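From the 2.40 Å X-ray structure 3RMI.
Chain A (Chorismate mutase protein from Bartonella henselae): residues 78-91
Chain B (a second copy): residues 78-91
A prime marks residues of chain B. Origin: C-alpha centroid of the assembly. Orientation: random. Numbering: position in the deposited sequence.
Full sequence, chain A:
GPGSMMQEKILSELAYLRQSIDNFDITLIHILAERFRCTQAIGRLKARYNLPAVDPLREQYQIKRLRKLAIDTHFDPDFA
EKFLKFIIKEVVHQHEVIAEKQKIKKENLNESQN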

# COMPACT_ATOMS: atom_id res chain seq x y z
N ASP A 78 -11.51 -0.62 -7.96
CA ASP A 78 -10.94 0.69 -8.29
C ASP A 78 -9.85 1.12 -7.32
O ASP A 78 -8.81 1.68 -7.74
CB ASP A 78 -12.04 1.75 -8.36
CG ASP A 78 -13.02 1.49 -9.51
OD1 ASP A 78 -12.57 1.01 -10.57
OD2 ASP A 78 -14.23 1.75 -9.36
N PHE A 79 -10.04 0.85 -6.04
CA PHE A 79 -9.02 1.20 -5.07
C PHE A 79 -7.82 0.28 -5.18
O PHE A 79 -6.69 0.74 -5.09
CB PHE A 79 -9.55 1.24 -3.65
CG PHE A 79 -8.55 1.80 -2.68
CD1 PHE A 79 -8.22 3.16 -2.72
CD2 PHE A 79 -7.90 0.98 -1.75
CE1 PHE A 79 -7.25 3.69 -1.83
CE2 PHE A 79 -6.95 1.51 -0.86
CZ PHE A 79 -6.63 2.85 -0.90
N ALA A 80 -8.06 -1.02 -5.39
CA ALA A 80 -6.96 -1.93 -5.70
C ALA A 80 -6.09 -1.36 -6.83
O ALA A 80 -4.87 -1.33 -6.74
CB ALA A 80 -7.49 -3.33 -6.06
N GLU A 81 -6.72 -0.88 -7.89
CA GLU A 81 -6.00 -0.32 -9.05
C GLU A 81 -5.26 0.95 -8.68
O GLU A 81 -4.12 1.11 -9.06
CB GLU A 81 -6.97 -0.00 -10.21
CG GLU A 81 -6.25 0.44 -11.49
CD GLU A 81 -7.15 0.61 -12.69
OE1 GLU A 81 -8.27 0.03 -12.72
OE2 GLU A 81 -6.72 1.34 -13.62
N LYS A 82 -5.93 1.86 -7.99
CA LYS A 82 -5.32 3.10 -7.50
C LYS A 82 -4.08 2.79 -6.67
O LYS A 82 -3.04 3.45 -6.80
CB LYS A 82 -6.34 3.87 -6.65
CG LYS A 82 -6.17 5.39 -6.65
CD LYS A 82 -7.28 6.16 -5.88
CE LYS A 82 -6.82 7.64 -5.59
NZ LYS A 82 -7.76 8.49 -4.76
N PHE A 83 -4.20 1.77 -5.82
CA PHE A 83 -3.09 1.35 -4.95
C PHE A 83 -1.93 0.77 -5.75
O PHE A 83 -0.77 1.15 -5.55
CB PHE A 83 -3.59 0.35 -3.92
CG PHE A 83 -2.48 -0.37 -3.19
CD1 PHE A 83 -1.67 0.28 -2.33
CD2 PHE A 83 -2.26 -1.72 -3.40
CE1 PHE A 83 -0.64 -0.39 -1.68
CE2 PHE A 83 -1.24 -2.38 -2.75
CZ PHE A 83 -0.44 -1.70 -1.89
N LEU A 84 -2.22 -0.14 -6.66
CA LEU A 84 -1.17 -0.71 -7.48
C LEU A 84 -0.48 0.37 -8.33
O LEU A 84 0.75 0.37 -8.46
CB LEU A 84 -1.74 -1.80 -8.36
CG LEU A 84 -0.81 -2.53 -9.33
CD1 LEU A 84 0.31 -3.28 -8.61
CD2 LEU A 84 -1.65 -3.48 -10.18
N LYS A 85 -1.24 1.30 -8.88
CA LYS A 85 -0.66 2.33 -9.69
C LYS A 85 0.24 3.24 -8.88
O LYS A 85 1.24 3.74 -9.39
CB LYS A 85 -1.76 3.17 -10.37
CG LYS A 85 -2.36 2.50 -11.62
CD LYS A 85 -3.30 3.44 -12.40
CE LYS A 85 -3.22 3.15 -13.89
NZ LYS A 85 -4.47 3.56 -14.62
N PHE A 86 -0.13 3.47 -7.63
CA PHE A 86 0.70 4.20 -6.68
C PHE A 86 2.03 3.50 -6.47
O PHE A 86 3.09 4.14 -6.47
CB PHE A 86 -0.06 4.35 -5.34
CG PHE A 86 0.75 4.98 -4.25
CD1 PHE A 86 0.86 6.38 -4.17
CD2 PHE A 86 1.40 4.20 -3.30
CE1 PHE A 86 1.60 6.98 -3.17
CE2 PHE A 86 2.16 4.79 -2.30
CZ PHE A 86 2.26 6.19 -2.24
N ILE A 87 1.99 2.19 -6.30
CA ILE A 87 3.23 1.45 -6.15
C ILE A 87 4.05 1.48 -7.46
O ILE A 87 5.26 1.69 -7.44
CB ILE A 87 2.96 -0.00 -5.75
CG1 ILE A 87 2.26 -0.05 -4.39
CG2 ILE A 87 4.25 -0.75 -5.65
CD1 ILE A 87 3.10 0.56 -3.26
N ILE A 88 3.39 1.30 -8.59
CA ILE A 88 4.11 1.19 -9.86
C ILE A 88 4.81 2.48 -10.22
O ILE A 88 5.87 2.46 -10.83
CB ILE A 88 3.17 0.82 -10.99
CG1 ILE A 88 2.75 -0.64 -10.88
CG2 ILE A 88 3.81 1.13 -12.37
CD1 ILE A 88 1.65 -1.01 -11.95
N LYS A 89 4.22 3.60 -9.85
CA LYS A 89 4.84 4.92 -10.10
C LYS A 89 6.19 5.04 -9.36
O LYS A 89 7.17 5.58 -9.89
CB LYS A 89 3.87 6.03 -9.64
CG LYS A 89 4.12 7.42 -10.18
CD LYS A 89 3.25 8.46 -9.44
CE LYS A 89 3.63 9.89 -9.81
NZ LYS A 89 3.12 10.84 -8.76
N GLU A 90 6.25 4.51 -8.14
CA GLU A 90 7.49 4.52 -7.42
C GLU A 90 8.47 3.59 -8.10
O GLU A 90 9.64 3.91 -8.25
CB GLU A 90 7.27 4.07 -5.99
CG GLU A 90 8.52 4.11 -5.14
CD GLU A 90 9.11 5.50 -5.00
OE1 GLU A 90 8.38 6.50 -5.25
OE2 GLU A 90 10.29 5.61 -4.60
N VAL A 91 7.99 2.43 -8.51
CA VAL A 91 8.84 1.42 -9.15
C VAL A 91 9.45 1.96 -10.44
O VAL A 91 10.64 1.77 -10.69
CB VAL A 91 8.06 0.12 -9.44
CG1 VAL A 91 8.89 -0.81 -10.33
CG2 VAL A 91 7.71 -0.58 -8.11
N ASP B 78 10.51 8.37 3.97
CA ASP B 78 9.66 9.25 3.17
C ASP B 78 8.61 8.49 2.37
O ASP B 78 7.44 8.94 2.28
CB ASP B 78 10.52 10.12 2.25
CG ASP B 78 11.40 11.10 3.03
OD1 ASP B 78 10.94 11.59 4.08
OD2 ASP B 78 12.54 11.37 2.61
N PHE B 79 8.99 7.35 1.82
CA PHE B 79 8.02 6.57 1.08
C PHE B 79 7.03 5.89 2.00
O PHE B 79 5.84 5.85 1.70
CB PHE B 79 8.67 5.55 0.15
CG PHE B 79 7.69 4.88 -0.77
CD1 PHE B 79 7.09 5.61 -1.80
CD2 PHE B 79 7.32 3.55 -0.58
CE1 PHE B 79 6.13 5.00 -2.64
CE2 PHE B 79 6.38 2.94 -1.42
CZ PHE B 79 5.79 3.66 -2.45
N ALA B 80 7.49 5.38 3.14
CA ALA B 80 6.58 4.90 4.17
C ALA B 80 5.49 5.95 4.47
O ALA B 80 4.31 5.64 4.52
CB ALA B 80 7.33 4.51 5.45
N GLU B 81 5.91 7.20 4.64
CA GLU B 81 4.97 8.30 4.94
C GLU B 81 4.03 8.57 3.78
O GLU B 81 2.85 8.73 4.00
CB GLU B 81 5.73 9.60 5.27
CG GLU B 81 4.80 10.73 5.74
CD GLU B 81 5.52 11.97 6.21
OE1 GLU B 81 6.73 11.90 6.57
OE2 GLU B 81 4.87 13.04 6.21
N LYS B 82 4.57 8.66 2.58
CA LYS B 82 3.78 8.84 1.36
C LYS B 82 2.72 7.74 1.25
O LYS B 82 1.57 8.00 0.90
CB LYS B 82 4.71 8.79 0.13
CG LYS B 82 4.23 9.61 -1.07
CD LYS B 82 5.24 9.64 -2.26
CE LYS B 82 4.53 10.15 -3.56
NZ LYS B 82 5.36 10.15 -4.83
N PHE B 83 3.13 6.51 1.55
CA PHE B 83 2.23 5.36 1.50
C PHE B 83 1.13 5.44 2.55
O PHE B 83 -0.06 5.25 2.25
CB PHE B 83 3.02 4.06 1.65
CG PHE B 83 2.16 2.85 1.91
CD1 PHE B 83 1.33 2.37 0.97
CD2 PHE B 83 2.19 2.22 3.14
CE1 PHE B 83 0.52 1.26 1.23
CE2 PHE B 83 1.40 1.13 3.39
CZ PHE B 83 0.58 0.66 2.43
N LEU B 84 1.50 5.72 3.79
CA LEU B 84 0.51 5.85 4.84
C LEU B 84 -0.47 7.00 4.54
O LEU B 84 -1.68 6.85 4.74
CB LEU B 84 1.19 6.06 6.17
CG LEU B 84 0.33 6.24 7.42
CD1 LEU B 84 -0.54 5.01 7.72
CD2 LEU B 84 1.25 6.56 8.60
N LYS B 85 0.03 8.11 4.04
CA LYS B 85 -0.83 9.23 3.74
C LYS B 85 -1.81 8.90 2.63
O LYS B 85 -2.94 9.39 2.63
CB LYS B 85 0.00 10.47 3.36
CG LYS B 85 0.59 11.21 4.56
CD LYS B 85 1.24 12.55 4.17
CE LYS B 85 1.06 13.57 5.29
NZ LYS B 85 2.12 14.64 5.26
N PHE B 86 -1.36 8.10 1.68
CA PHE B 86 -2.22 7.58 0.61
C PHE B 86 -3.35 6.76 1.19
O PHE B 86 -4.51 6.90 0.79
CB PHE B 86 -1.37 6.74 -0.37
CG PHE B 86 -2.17 6.06 -1.43
CD1 PHE B 86 -2.55 6.75 -2.59
CD2 PHE B 86 -2.55 4.73 -1.29
CE1 PHE B 86 -3.29 6.14 -3.58
CE2 PHE B 86 -3.31 4.10 -2.27
CZ PHE B 86 -3.68 4.81 -3.43
N ILE B 87 -3.04 5.89 2.14
CA ILE B 87 -4.07 5.10 2.78
C ILE B 87 -5.01 6.00 3.61
O ILE B 87 -6.24 5.86 3.55
CB ILE B 87 -3.48 4.02 3.68
CG1 ILE B 87 -2.65 3.04 2.85
CG2 ILE B 87 -4.57 3.26 4.36
CD1 ILE B 87 -3.47 2.31 1.78
N ILE B 88 -4.45 6.95 4.34
CA ILE B 88 -5.26 7.76 5.26
C ILE B 88 -6.24 8.63 4.50
O ILE B 88 -7.33 8.90 4.98
CB ILE B 88 -4.39 8.65 6.11
CG1 ILE B 88 -3.67 7.83 7.18
CG2 ILE B 88 -5.22 9.81 6.74
CD1 ILE B 88 -2.65 8.70 7.99
N LYS B 89 -5.85 9.08 3.32
CA LYS B 89 -6.75 9.90 2.47
C LYS B 89 -8.01 9.10 2.08
O LYS B 89 -9.13 9.63 2.06
CB LYS B 89 -5.98 10.35 1.22
CG LYS B 89 -6.56 11.51 0.44
CD LYS B 89 -5.85 11.66 -0.92
CE LYS B 89 -6.54 12.69 -1.81
NZ LYS B 89 -6.13 12.48 -3.25
N GLU B 90 -7.84 7.81 1.80
CA GLU B 90 -8.98 6.98 1.49
C GLU B 90 -9.82 6.82 2.74
O GLU B 90 -11.04 6.88 2.70
CB GLU B 90 -8.52 5.63 0.99
CG GLU B 90 -9.66 4.71 0.60
CD GLU B 90 -10.50 5.26 -0.55
OE1 GLU B 90 -10.02 6.17 -1.27
OE2 GLU B 90 -11.62 4.77 -0.74
N VAL B 91 -9.15 6.59 3.87
CA VAL B 91 -9.84 6.37 5.14
C VAL B 91 -10.68 7.58 5.53
O VAL B 91 -11.83 7.44 5.95
CB VAL B 91 -8.86 6.03 6.27
CG1 VAL B 91 -9.56 6.06 7.63
CG2 VAL B 91 -8.23 4.64 6.03
O HOH W 1 -8.15 7.96 -2.14
O HOH W 2 6.11 7.82 -5.98

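Six phenylalanines, three from each copy, dominate the contact between these two helices, and no direct hydrogen bond crosses it. The helices run nearly antiparallel, at 162°, around an exact two-fold axis; their axes come no closer than 11.7 Å, a separation that leaves room for large rings. Phe86 illustrates knob-into-hole packing: its side chain sits among Phe79′, Lys82′, Phe83′ and Phe86′. Across the axis, Phe86 and Phe86′ form an offset stack with centroids 4.5 Å apart, and each CB lies over the face of its partner's ring, a CH-pi contact. The Phe83 rings meet edge to edge, CE1 of Phe83 lying 3.5 Å from CE1 of Phe83′. Farther out, Phe79 is nearly parallel to Phe86′ but slid aside, so the rings barely overlap; one face of Phe79 is instead covered by the aliphatic CG of Glu90′, 3.6 Å from Phe79 CE1. Glu90′ thus offers methylene to the apolar core while its carboxylate reaches water. Water 1 accepts from Lys82 NZ and donates to Glu90′ OE1, 2.7 Å from each, linking opposite charges without a direct salt bridge. The symmetry repeats each asymmetric pairing. Within each helix, Lys85 NZ and Glu81 OE2 form a 3.3 Å salt bridge, one turn apart and clear of the contact.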